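Local coordinates for 5'-tyrosyl-DNA phosphodiesterase (Caenorhabditis elegans, PDB 4FVA), which belongs to the endonuclease/exonuclease/phosphatase family of DNase I-like enzymes, built as a two-layered beta sandwich that binds a magnesium ion, at residues Y71-A82 with M104-E112; M213-S221 with H247-F255. All coordinates share one frame; numbering follows the deposited sequence.

Contact 1: residues Y71-A82 with M104-E112; sequences YYSNKGCQYYTA and MYRTLQILE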
loop_
_atom_site.group_PDB
_atom_site.type_symbol
_atom_site.label_atom_id
_atom_site.label_comp_id
_atom_site.label_asym_id
_atom_site.label_seq_id
_atom_site.Cartn_x
_atom_site.Cartn_y
_atom_site.Cartn_z
ATOM N N TYR A 71 -0.846 -0.126 13.155
ATOM C CA TYR A 71 0.585 0.018 13.390
ATOM C C TYR A 71 1.130 1.137 12.515
ATOM O O TYR A 71 1.039 1.069 11.292
ATOM C CB TYR A 71 1.339 -1.314 13.164
ATOM C CG TYR A 71 0.881 -2.374 14.146
ATOM C CD1 TYR A 71 1.502 -2.490 15.381
ATOM C CD2 TYR A 71 -0.198 -3.193 13.871
ATOM C CE1 TYR A 71 1.072 -3.410 16.316
ATOM C CE2 TYR A 71 -0.637 -4.126 14.793
ATOM C CZ TYR A 71 0.015 -4.216 16.021
ATOM O OH TYR A 71 -0.390 -5.123 16.952
ATOM N N TYR A 72 1.655 2.178 13.162
ATOM C CA TYR A 72 2.241 3.325 12.470
ATOM C C TYR A 72 3.744 3.151 12.362
ATOM O O TYR A 72 4.384 2.727 13.318
ATOM C CB TYR A 72 1.908 4.639 13.200
ATOM C CG TYR A 72 0.425 4.979 13.230
ATOM C CD1 TYR A 72 -0.245 5.340 12.063
ATOM C CD2 TYR A 72 -0.293 4.967 14.418
ATOM C CE1 TYR A 72 -1.582 5.650 12.072
ATOM C CE2 TYR A 72 -1.643 5.269 14.438
ATOM C CZ TYR A 72 -2.278 5.615 13.259
ATOM O OH TYR A 72 -3.621 5.927 13.263
ATOM N N SER A 73 4.312 3.495 11.213
ATOM C CA SER A 73 5.737 3.281 11.004
ATOM C C SER A 73 6.572 4.209 11.876
ATOM O O SER A 73 7.608 3.809 12.412
ATOM C CB SER A 73 6.121 3.505 9.540
ATOM O OG SER A 73 5.967 4.878 9.164
ATOM N N ASN A 74 6.112 5.446 12.035
ATOM C CA ASN A 74 6.964 6.493 12.599
ATOM C C ASN A 74 6.135 7.703 13.007
ATOM O O ASN A 74 6.403 8.825 12.567
ATOM C CB ASN A 74 7.990 6.917 11.535
ATOM C CG ASN A 74 9.173 7.669 12.115
ATOM O OD1 ASN A 74 9.411 7.642 13.323
ATOM N ND2 ASN A 74 9.918 8.359 11.253
ATOM N N LYS A 75 5.136 7.470 13.854
ATOM C CA LYS A 75 4.193 8.513 14.232
ATOM C C LYS A 75 4.933 9.701 14.841
ATOM O O LYS A 75 5.916 9.521 15.570
ATOM C CB LYS A 75 3.133 7.960 15.195
ATOM C CG LYS A 75 1.902 8.845 15.324
ATOM C CD LYS A 75 0.728 8.105 15.958
ATOM C CE LYS A 75 -0.553 8.936 15.884
ATOM N NZ LYS A 75 -0.410 10.256 16.578
ATOM N N GLY A 76 4.475 10.915 14.527
ATOM C CA GLY A 76 5.142 12.120 14.999
ATOM C C GLY A 76 6.145 12.709 14.008
ATOM O O GLY A 76 6.530 13.873 14.123
ATOM N N CYS A 77 6.590 11.902 13.049
ATOM C CA CYS A 77 7.415 12.402 11.946
ATOM C C CYS A 77 6.533 13.234 11.012
ATOM O O CYS A 77 5.302 13.204 11.137
ATOM C CB CYS A 77 8.051 11.219 11.209
ATOM S SG CYS A 77 9.083 11.588 9.749
ATOM N N GLN A 78 7.128 13.978 10.083
ATOM C CA GLN A 78 6.320 14.816 9.166
ATOM C C GLN A 78 5.217 14.002 8.462
ATOM O O GLN A 78 4.067 14.446 8.344
ATOM C CB GLN A 78 7.212 15.498 8.132
ATOM C CG GLN A 78 6.475 16.499 7.230
ATOM C CD GLN A 78 7.295 16.896 6.016
ATOM O OE1 GLN A 78 8.467 16.534 5.906
ATOM N NE2 GLN A 78 6.673 17.612 5.078
ATOM N N TYR A 79 5.587 12.833 7.943
ATOM C CA TYR A 79 4.612 11.884 7.394
ATOM C C TYR A 79 5.165 10.464 7.493
ATOM O O TYR A 79 6.367 10.273 7.687
ATOM C CB TYR A 79 4.213 12.260 5.960
ATOM C CG TYR A 79 5.364 12.297 4.985
ATOM C CD1 TYR A 79 6.309 13.312 5.037
ATOM C CD2 TYR A 79 5.483 11.332 3.993
ATOM C CE1 TYR A 79 7.364 13.355 4.129
ATOM C CE2 TYR A 79 6.530 11.358 3.090
ATOM C CZ TYR A 79 7.467 12.376 3.161
ATOM O OH TYR A 79 8.504 12.410 2.245
ATOM N N TYR A 80 4.295 9.464 7.411
ATOM C CA TYR A 80 4.717 8.100 7.717
ATOM C C TYR A 80 3.713 7.109 7.124
ATOM O O TYR A 80 2.787 7.511 6.402
ATOM C CB TYR A 80 4.861 7.924 9.241
ATOM C CG TYR A 80 3.708 8.527 10.039
ATOM C CD1 TYR A 80 2.570 7.780 10.337
ATOM C CD2 TYR A 80 3.759 9.846 10.482
ATOM C CE1 TYR A 80 1.501 8.339 11.049
ATOM C CE2 TYR A 80 2.708 10.407 11.203
ATOM C CZ TYR A 80 1.584 9.655 11.477
ATOM O OH TYR A 80 0.537 10.219 12.191
ATOM N N THR A 81 3.923 5.819 7.360
ATOM C CA THR A 81 3.012 4.828 6.807
ATOM C C THR A 81 2.246 4.111 7.915
ATOM O O THR A 81 2.555 4.269 9.097
ATOM C CB THR A 81 3.748 3.803 5.928
ATOM O OG1 THR A 81 4.688 3.080 6.725
ATOM C CG2 THR A 81 4.490 4.519 4.800
ATOM N N ALA A 82 1.248 3.324 7.538
ATOM C CA ALA A 82 0.514 2.545 8.524
ATOM C C ALA A 82 0.129 1.197 7.928
ATOM O O ALA A 82 -0.094 1.081 6.716
ATOM C CB ALA A 82 -0.727 3.302 9.003
ATOM N N MET A 104 14.019 11.359 2.664
ATOM C CA MET A 104 12.590 11.605 2.868
ATOM C C MET A 104 11.956 10.740 3.982
ATOM O O MET A 104 10.740 10.488 3.986
ATOM C CB MET A 104 11.857 11.422 1.532
ATOM C CG MET A 104 12.343 12.360 0.435
ATOM S SD MET A 104 11.514 12.075 -1.149
ATOM C CE MET A 104 12.605 12.972 -2.262
ATOM N N TYR A 105 12.794 10.305 4.923
ATOM C CA TYR A 105 12.389 9.504 6.087
ATOM C C TYR A 105 11.664 8.225 5.677
ATOM O O TYR A 105 10.790 7.746 6.414
ATOM C CB TYR A 105 11.465 10.281 7.038
ATOM C CG TYR A 105 11.813 11.736 7.228
ATOM C CD1 TYR A 105 13.006 12.126 7.830
ATOM C CD2 TYR A 105 10.924 12.727 6.826
ATOM C CE1 TYR A 105 13.311 13.470 8.003
ATOM C CE2 TYR A 105 11.217 14.070 6.991
ATOM C CZ TYR A 105 12.407 14.438 7.582
ATOM O OH TYR A 105 12.690 15.778 7.748
ATOM N N ARG A 106 12.001 7.682 4.509
ATOM C CA ARG A 106 11.280 6.526 3.994
ATOM C C ARG A 106 11.765 5.245 4.648
ATOM O O ARG A 106 12.953 5.115 4.997
ATOM C CB ARG A 106 11.381 6.458 2.466
ATOM C CG ARG A 106 10.901 7.735 1.767
ATOM C CD ARG A 106 9.460 8.123 2.162
ATOM N NE ARG A 106 9.101 9.440 1.623
ATOM C CZ ARG A 106 8.722 9.644 0.366
ATOM N NH1 ARG A 106 8.641 8.610 -0.464
ATOM N NH2 ARG A 106 8.420 10.871 -0.064
ATOM N N THR A 107 10.846 4.286 4.782
ATOM C CA THR A 107 11.075 3.102 5.583
ATOM C C THR A 107 10.463 1.880 4.918
ATOM O O THR A 107 9.560 1.989 4.077
ATOM C CB THR A 107 10.400 3.249 6.970
ATOM O OG1 THR A 107 8.995 3.515 6.776
ATOM C CG2 THR A 107 11.020 4.411 7.773
ATOM N N LEU A 108 10.929 0.710 5.325
ATOM C CA LEU A 108 10.229 -0.525 4.987
ATOM C C LEU A 108 9.592 -0.968 6.281
ATOM O O LEU A 108 10.287 -1.330 7.237
ATOM C CB LEU A 108 11.200 -1.581 4.466
ATOM C CG LEU A 108 10.610 -2.936 4.079
ATOM C CD1 LEU A 108 9.507 -2.737 3.064
ATOM C CD2 LEU A 108 11.713 -3.817 3.490
ATOM N N GLN A 109 8.265 -0.909 6.318
ATOM C CA GLN A 109 7.502 -1.261 7.515
ATOM C C GLN A 109 7.066 -2.712 7.401
ATOM O O GLN A 109 6.357 -3.076 6.458
ATOM C CB GLN A 109 6.277 -0.348 7.664
ATOM C CG GLN A 109 5.418 -0.638 8.909
ATOM C CD GLN A 109 4.194 0.244 8.984
ATOM O OE1 GLN A 109 3.735 0.760 7.959
ATOM N NE2 GLN A 109 3.645 0.417 10.193
ATOM N N ILE A 110 7.481 -3.544 8.356
ATOM C CA ILE A 110 7.212 -4.977 8.271
ATOM C C ILE A 110 6.390 -5.436 9.452
ATOM O O ILE A 110 6.796 -5.247 10.604
ATOM C CB ILE A 110 8.523 -5.803 8.203
ATOM C CG1 ILE A 110 9.337 -5.395 6.976
ATOM C CG2 ILE A 110 8.230 -7.294 8.085
ATOM C CD1 ILE A 110 10.747 -6.028 6.930
ATOM N N LEU A 111 5.215 -5.995 9.177
ATOM C CA LEU A 111 4.421 -6.590 10.245
ATOM C C LEU A 111 4.327 -8.077 9.953
ATOM O O LEU A 111 3.850 -8.491 8.891
ATOM C CB LEU A 111 3.022 -5.969 10.326
ATOM C CG LEU A 111 2.188 -6.243 11.588
ATOM C CD1 LEU A 111 2.752 -5.458 12.788
ATOM C CD2 LEU A 111 0.704 -5.914 11.387
ATOM N N GLU A 112 4.793 -8.872 10.909
ATOM C CA GLU A 112 4.806 -10.324 10.805
ATOM C C GLU A 112 3.801 -10.884 11.802
ATOM O O GLU A 112 3.761 -10.447 12.962
ATOM C CB GLU A 112 6.208 -10.863 11.131
ATOM C CG GLU A 112 6.292 -12.379 11.216
ATOM C CD GLU A 112 7.625 -12.865 11.767
ATOM O OE1 GLU A 112 8.624 -12.109 11.717
ATOM O OE2 GLU A 112 7.658 -13.995 12.295
HETATM O O HOH W 1 7.759 5.784 7.469
HETATM O O HOH W 2 8.655 8.233 8.140
HETATM O O HOH W 3 8.430 9.522 5.237
HETATM O O HOH W 4 6.922 2.432 5.300
#
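Tyr71, Tyr79 and Thr81 meet Leu111, Arg106 and Gln109 in a largely polar, water-threaded packing of two beta sheets, the layers of the DNase I-like sandwich. The hairpin formed by strands 68-72 and 80-86 belongs to one sheet and strand 107-115 to the other; their facing segments 80-82 and 107-112 run at 20°, 8.5 Å apart. Gln109, long enough to span the gap, extends its chain fully, CG anti to the backbone N (chi1 -179°). Its NE2 donates to Tyr71 O at 2.9 Å, approaching from above the carbonyl plane, and bonds His94 as well, while OE1 accepts from Thr81 OG1 at 2.8 Å. With both ends of the amide engaged, its flip is fixed. Beyond it, Leu111 lays CD1 over one face of the Tyr71 ring, 3.9 Å from the centroid, a CH-pi contact. Between Thr81 and Thr107 sits a water that donates to Thr81 OG1 and Thr107 O and accepts from Thr107 OG1. Cys77 SG stands obliquely against the Tyr105 ring, 4.1 Å from its centroid. At the loop end, Arg106 grips Tyr79 OH side-on, NH2 at 2.8 Å and NE at 3.1 Å; NH2 also bonds Ser129 and NH1 the carbonyl of His126. This in-plane, two-nitrogen grip holds the phenol oxygen in place, and the further bonds limit rotation of the guanidinium.

Contact 2: residues M213-S221 with H247-F255; sequences MRFDRLYWS and HWAINATFF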
loop_
_atom_site.group_PDB
_atom_site.type_symbol
_atom_site.label_atom_id
_atom_site.label_comp_id
_atom_site.label_asym_id
_atom_site.label_seq_id
_atom_site.Cartn_x
_atom_site.Cartn_y
_atom_site.Cartn_z
ATOM N N MET A 213 0.527 7.113 -14.166
ATOM C CA MET A 213 1.532 6.168 -13.690
ATOM C C MET A 213 0.920 5.067 -12.841
ATOM O O MET A 213 -0.129 5.249 -12.219
ATOM C CB MET A 213 2.628 6.894 -12.900
ATOM C CG MET A 213 3.279 8.032 -13.674
ATOM S SD MET A 213 4.210 7.382 -15.078
ATOM C CE MET A 213 5.569 6.557 -14.257
ATOM N N ARG A 214 1.569 3.908 -12.845
ATOM C CA ARG A 214 1.186 2.826 -11.965
ATOM C C ARG A 214 2.158 2.797 -10.804
ATOM O O ARG A 214 2.960 1.869 -10.671
ATOM C CB ARG A 214 1.173 1.497 -12.716
ATOM C CG ARG A 214 0.597 0.356 -11.901
ATOM C CD ARG A 214 0.163 -0.803 -12.794
ATOM N NE ARG A 214 1.288 -1.603 -13.278
ATOM C CZ ARG A 214 1.810 -2.632 -12.615
ATOM N NH1 ARG A 214 1.325 -2.971 -11.419
ATOM N NH2 ARG A 214 2.822 -3.316 -13.136
ATOM N N PHE A 215 2.054 3.821 -9.964
ATOM C CA PHE A 215 2.958 4.041 -8.845
ATOM C C PHE A 215 2.688 3.056 -7.715
ATOM O O PHE A 215 3.593 2.652 -6.999
ATOM C CB PHE A 215 2.784 5.468 -8.311
ATOM C CG PHE A 215 3.474 6.541 -9.136
ATOM C CD1 PHE A 215 4.558 6.238 -9.946
ATOM C CD2 PHE A 215 3.037 7.871 -9.069
ATOM C CE1 PHE A 215 5.194 7.239 -10.685
ATOM C CE2 PHE A 215 3.666 8.878 -9.806
ATOM C CZ PHE A 215 4.744 8.558 -10.613
ATOM N N ASP A 216 1.421 2.703 -7.545
ATOM C CA ASP A 216 1.013 1.887 -6.421
ATOM C C ASP A 216 0.878 0.432 -6.844
ATOM O O ASP A 216 0.153 0.117 -7.784
ATOM C CB ASP A 216 -0.296 2.443 -5.865
ATOM C CG ASP A 216 -0.195 3.927 -5.558
ATOM O OD1 ASP A 216 0.323 4.247 -4.475
ATOM O OD2 ASP A 216 -0.595 4.773 -6.399
ATOM N N ARG A 217 1.593 -0.456 -6.162
ATOM C CA ARG A 217 1.614 -1.857 -6.571
ATOM C C ARG A 217 1.630 -2.791 -5.376
ATOM O O ARG A 217 2.042 -2.411 -4.277
ATOM C CB ARG A 217 2.835 -2.152 -7.451
ATOM C CG ARG A 217 2.975 -1.221 -8.661
ATOM C CD ARG A 217 4.105 -1.661 -9.585
ATOM N NE ARG A 217 4.357 -0.667 -10.638
ATOM C CZ ARG A 217 5.151 -0.869 -11.688
ATOM N NH1 ARG A 217 5.778 -2.031 -11.842
ATOM N NH2 ARG A 217 5.317 0.089 -12.587
ATOM N N LEU A 218 1.186 -4.019 -5.611
ATOM C CA LEU A 218 1.219 -5.063 -4.602
ATOM C C LEU A 218 1.817 -6.317 -5.216
ATOM O O LEU A 218 1.358 -6.782 -6.260
ATOM C CB LEU A 218 -0.199 -5.362 -4.104
ATOM C CG LEU A 218 -0.637 -4.477 -2.939
ATOM C CD1 LEU A 218 -2.138 -4.635 -2.653
ATOM C CD2 LEU A 218 0.214 -4.800 -1.693
ATOM N N TYR A 219 2.847 -6.846 -4.566
ATOM C CA TYR A 219 3.459 -8.098 -4.973
ATOM C C TYR A 219 3.137 -9.126 -3.914
ATOM O O TYR A 219 2.952 -8.769 -2.740
ATOM C CB TYR A 219 4.978 -7.944 -5.095
ATOM C CG TYR A 219 5.408 -6.959 -6.148
ATOM C CD1 TYR A 219 5.579 -5.619 -5.848
ATOM C CD2 TYR A 219 5.635 -7.373 -7.454
ATOM C CE1 TYR A 219 5.964 -4.711 -6.822
ATOM C CE2 TYR A 219 6.023 -6.479 -8.430
ATOM C CZ TYR A 219 6.186 -5.149 -8.105
ATOM O OH TYR A 219 6.578 -4.253 -9.070
ATOM N N TRP A 220 3.060 -10.397 -4.305
ATOM C CA TRP A 220 2.908 -11.442 -3.296
ATOM C C TRP A 220 3.582 -12.760 -3.654
ATOM O O TRP A 220 3.870 -13.047 -4.820
ATOM C CB TRP A 220 1.431 -11.667 -2.951
ATOM C CG TRP A 220 0.777 -12.812 -3.667
ATOM C CD1 TRP A 220 0.436 -14.024 -3.129
ATOM C CD2 TRP A 220 0.356 -12.849 -5.041
ATOM N NE1 TRP A 220 -0.167 -14.811 -4.086
ATOM C CE2 TRP A 220 -0.230 -14.115 -5.265
ATOM C CE3 TRP A 220 0.416 -11.937 -6.098
ATOM C CZ2 TRP A 220 -0.749 -14.493 -6.515
ATOM C CZ3 TRP A 220 -0.106 -12.310 -7.333
ATOM C CH2 TRP A 220 -0.679 -13.576 -7.530
ATOM N N SER A 221 3.825 -13.555 -2.626
ATOM C CA SER A 221 4.258 -14.921 -2.802
ATOM C C SER A 221 3.465 -15.729 -1.815
ATOM O O SER A 221 3.071 -15.202 -0.768
ATOM C CB SER A 221 5.747 -15.055 -2.509
ATOM O OG SER A 221 6.114 -16.414 -2.425
ATOM N N HIS A 247 -4.065 9.972 -5.328
ATOM C CA HIS A 247 -3.933 8.559 -5.745
ATOM C C HIS A 247 -5.263 7.792 -5.618
ATOM O O HIS A 247 -6.034 8.033 -4.691
ATOM C CB HIS A 247 -2.909 7.799 -4.880
ATOM C CG HIS A 247 -1.487 8.228 -5.075
ATOM N ND1 HIS A 247 -0.533 7.404 -5.636
ATOM C CD2 HIS A 247 -0.844 9.375 -4.742
ATOM C CE1 HIS A 247 0.629 8.035 -5.668
ATOM N NE2 HIS A 247 0.467 9.231 -5.130
ATOM N N TRP A 248 -5.505 6.846 -6.525
ATOM C CA TRP A 248 -6.561 5.867 -6.316
ATOM C C TRP A 248 -6.024 4.820 -5.347
ATOM O O TRP A 248 -4.815 4.596 -5.281
ATOM C CB TRP A 248 -6.954 5.170 -7.620
ATOM C CG TRP A 248 -7.297 6.079 -8.774
ATOM C CD1 TRP A 248 -6.985 5.886 -10.096
ATOM C CD2 TRP A 248 -8.020 7.316 -8.712
ATOM N NE1 TRP A 248 -7.481 6.920 -10.856
ATOM C CE2 TRP A 248 -8.118 7.811 -10.033
ATOM C CE3 TRP A 248 -8.602 8.046 -7.672
ATOM C CZ2 TRP A 248 -8.763 9.015 -10.334
ATOM C CZ3 TRP A 248 -9.248 9.247 -7.976
ATOM C CH2 TRP A 248 -9.318 9.714 -9.291
ATOM N N ALA A 249 -6.905 4.165 -4.603
ATOM C CA ALA A 249 -6.459 3.047 -3.779
ATOM C C ALA A 249 -6.418 1.785 -4.638
ATOM O O ALA A 249 -7.193 1.657 -5.582
ATOM C CB ALA A 249 -7.396 2.852 -2.581
ATOM N N ILE A 250 -5.505 0.872 -4.339
ATOM C CA ILE A 250 -5.551 -0.435 -4.967
ATOM C C ILE A 250 -6.116 -1.432 -3.966
ATOM O O ILE A 250 -5.914 -1.298 -2.759
ATOM C CB ILE A 250 -4.191 -0.907 -5.551
ATOM C CG1 ILE A 250 -3.117 -1.028 -4.475
ATOM C CG2 ILE A 250 -3.724 0.043 -6.667
ATOM C CD1 ILE A 250 -1.791 -1.545 -5.035
ATOM N N ASN A 251 -6.844 -2.413 -4.480
ATOM C CA ASN A 251 -7.559 -3.369 -3.657
ATOM C C ASN A 251 -7.436 -4.771 -4.263
ATOM O O ASN A 251 -8.029 -5.062 -5.299
ATOM C CB ASN A 251 -9.026 -2.943 -3.554
ATOM C CG ASN A 251 -9.848 -3.884 -2.688
ATOM O OD1 ASN A 251 -9.357 -4.420 -1.704
ATOM N ND2 ASN A 251 -11.098 -4.113 -3.079
ATOM N N ALA A 252 -6.634 -5.630 -3.648
ATOM C CA ALA A 252 -6.407 -6.952 -4.221
ATOM C C ALA A 252 -6.934 -8.041 -3.305
ATOM O O ALA A 252 -6.642 -8.051 -2.090
ATOM C CB ALA A 252 -4.920 -7.160 -4.512
ATOM N N THR A 253 -7.662 -8.983 -3.892
ATOM C CA THR A 253 -8.210 -10.111 -3.139
ATOM C C THR A 253 -7.526 -11.387 -3.598
ATOM O O THR A 253 -7.611 -11.763 -4.777
ATOM C CB THR A 253 -9.737 -10.234 -3.324
ATOM O OG1 THR A 253 -10.381 -9.022 -2.908
ATOM C CG2 THR A 253 -10.287 -11.418 -2.519
ATOM N N PHE A 254 -6.866 -12.059 -2.660
ATOM C CA PHE A 254 -6.091 -13.244 -2.983
ATOM C C PHE A 254 -6.838 -14.487 -2.510
ATOM O O PHE A 254 -7.400 -14.514 -1.407
ATOM C CB PHE A 254 -4.701 -13.173 -2.349
ATOM C CG PHE A 254 -3.927 -11.921 -2.708
ATOM C CD1 PHE A 254 -4.144 -10.733 -2.025
ATOM C CD2 PHE A 254 -2.971 -11.937 -3.717
ATOM C CE1 PHE A 254 -3.426 -9.584 -2.343
ATOM C CE2 PHE A 254 -2.256 -10.793 -4.044
ATOM C CZ PHE A 254 -2.487 -9.615 -3.355
ATOM N N PHE A 255 -6.857 -15.512 -3.357
ATOM C CA PHE A 255 -7.571 -16.742 -3.029
ATOM C C PHE A 255 -6.992 -17.966 -3.739
ATOM O O PHE A 255 -6.126 -17.845 -4.619
ATOM C CB PHE A 255 -9.076 -16.598 -3.311
ATOM C CG PHE A 255 -9.409 -16.260 -4.743
ATOM C CD1 PHE A 255 -9.210 -14.980 -5.233
ATOM C CD2 PHE A 255 -9.915 -17.227 -5.600
ATOM C CE1 PHE A 255 -9.521 -14.663 -6.556
ATOM C CE2 PHE A 255 -10.219 -16.921 -6.921
ATOM C CZ PHE A 255 -10.024 -15.638 -7.399
#
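His247 and Asp216 are joined by the one direct hydrogen bond between these segments: ND1 donates to OD2 at 2.7 Å, nearly straight at 166°. The carboxylate oxygen lies in the imidazole plane and offers its syn lone pair, although the carboxylate itself is turned 79° from the ring. Histidine suits the place because the imidazole offers the acid an N-H in its own plane and still has a flat carbon edge, where CE1 comes to the Phe215 ring edge, 4.2 Å from CD2. Farther along, the contact becomes apolar. Ile250 holds CG1 between its backbone N and carbonyl carbon, and from there CD1 reaches the backbone of Arg217 and approaches Leu218 CG to 3.8 Å. Leu218 CD1 also touches Ala252 CB at 4.2 Å, the small methyl leaving room for the branched leucine. Next comes an edge-to-face aromatic pair: Phe254 turns its CD2-CE2 edge onto one face of the Trp220 indole, CE2 lying 3.5 Å from CD2 of the tryptophan, with the planes at 57°.

Here the two sheets of the beta sandwich pack face to face, strand 212-221 from one and strand 249-255 from the other. Segments 216-221 and 249-255 run nearly parallel in direction, their axes 7.7 Å apart at closest approach. By nearest CA atoms, Asp216 pairs with Ile250, Leu218 with Ala252 and Trp220 with Phe254. In the second shell Thr196 hydrogen-bonds Asp216 OD2, giving the carboxylate oxygen a second partner, and the Trp197 ring meets those of both His247 and Phe215. Trp220 NE1 hydrogen-bonds the carbonyl of Leu224, which helps to orient the indole, while Phe161 packs against Phe254. On its own sheet Ile250 also touches Phe229 and Leu231 of the adjacent strand 226-232.

How the contacts relate
Both contacts join the same two sheets of the sandwich, at different places: their centres lie 19 Å apart and their nearest atoms about 9 Å, without touching. Contact 1 is partly buried and spans the gap with polar groups and water, whereas contact 2 is wholly buried and mostly apolar beyond its histidine-carboxylate pair. One end of each probably approaches the active-site region. The side chains of Arg106 in contact 1 and His247 in contact 2 each come within about 4 Å of bound malonate, and the Tyr79 side chain is about 8 Å from the magnesium ion, whose site includes Asp22 and Glu52. Malonate probably came from crystallisation, but may mark a pocket.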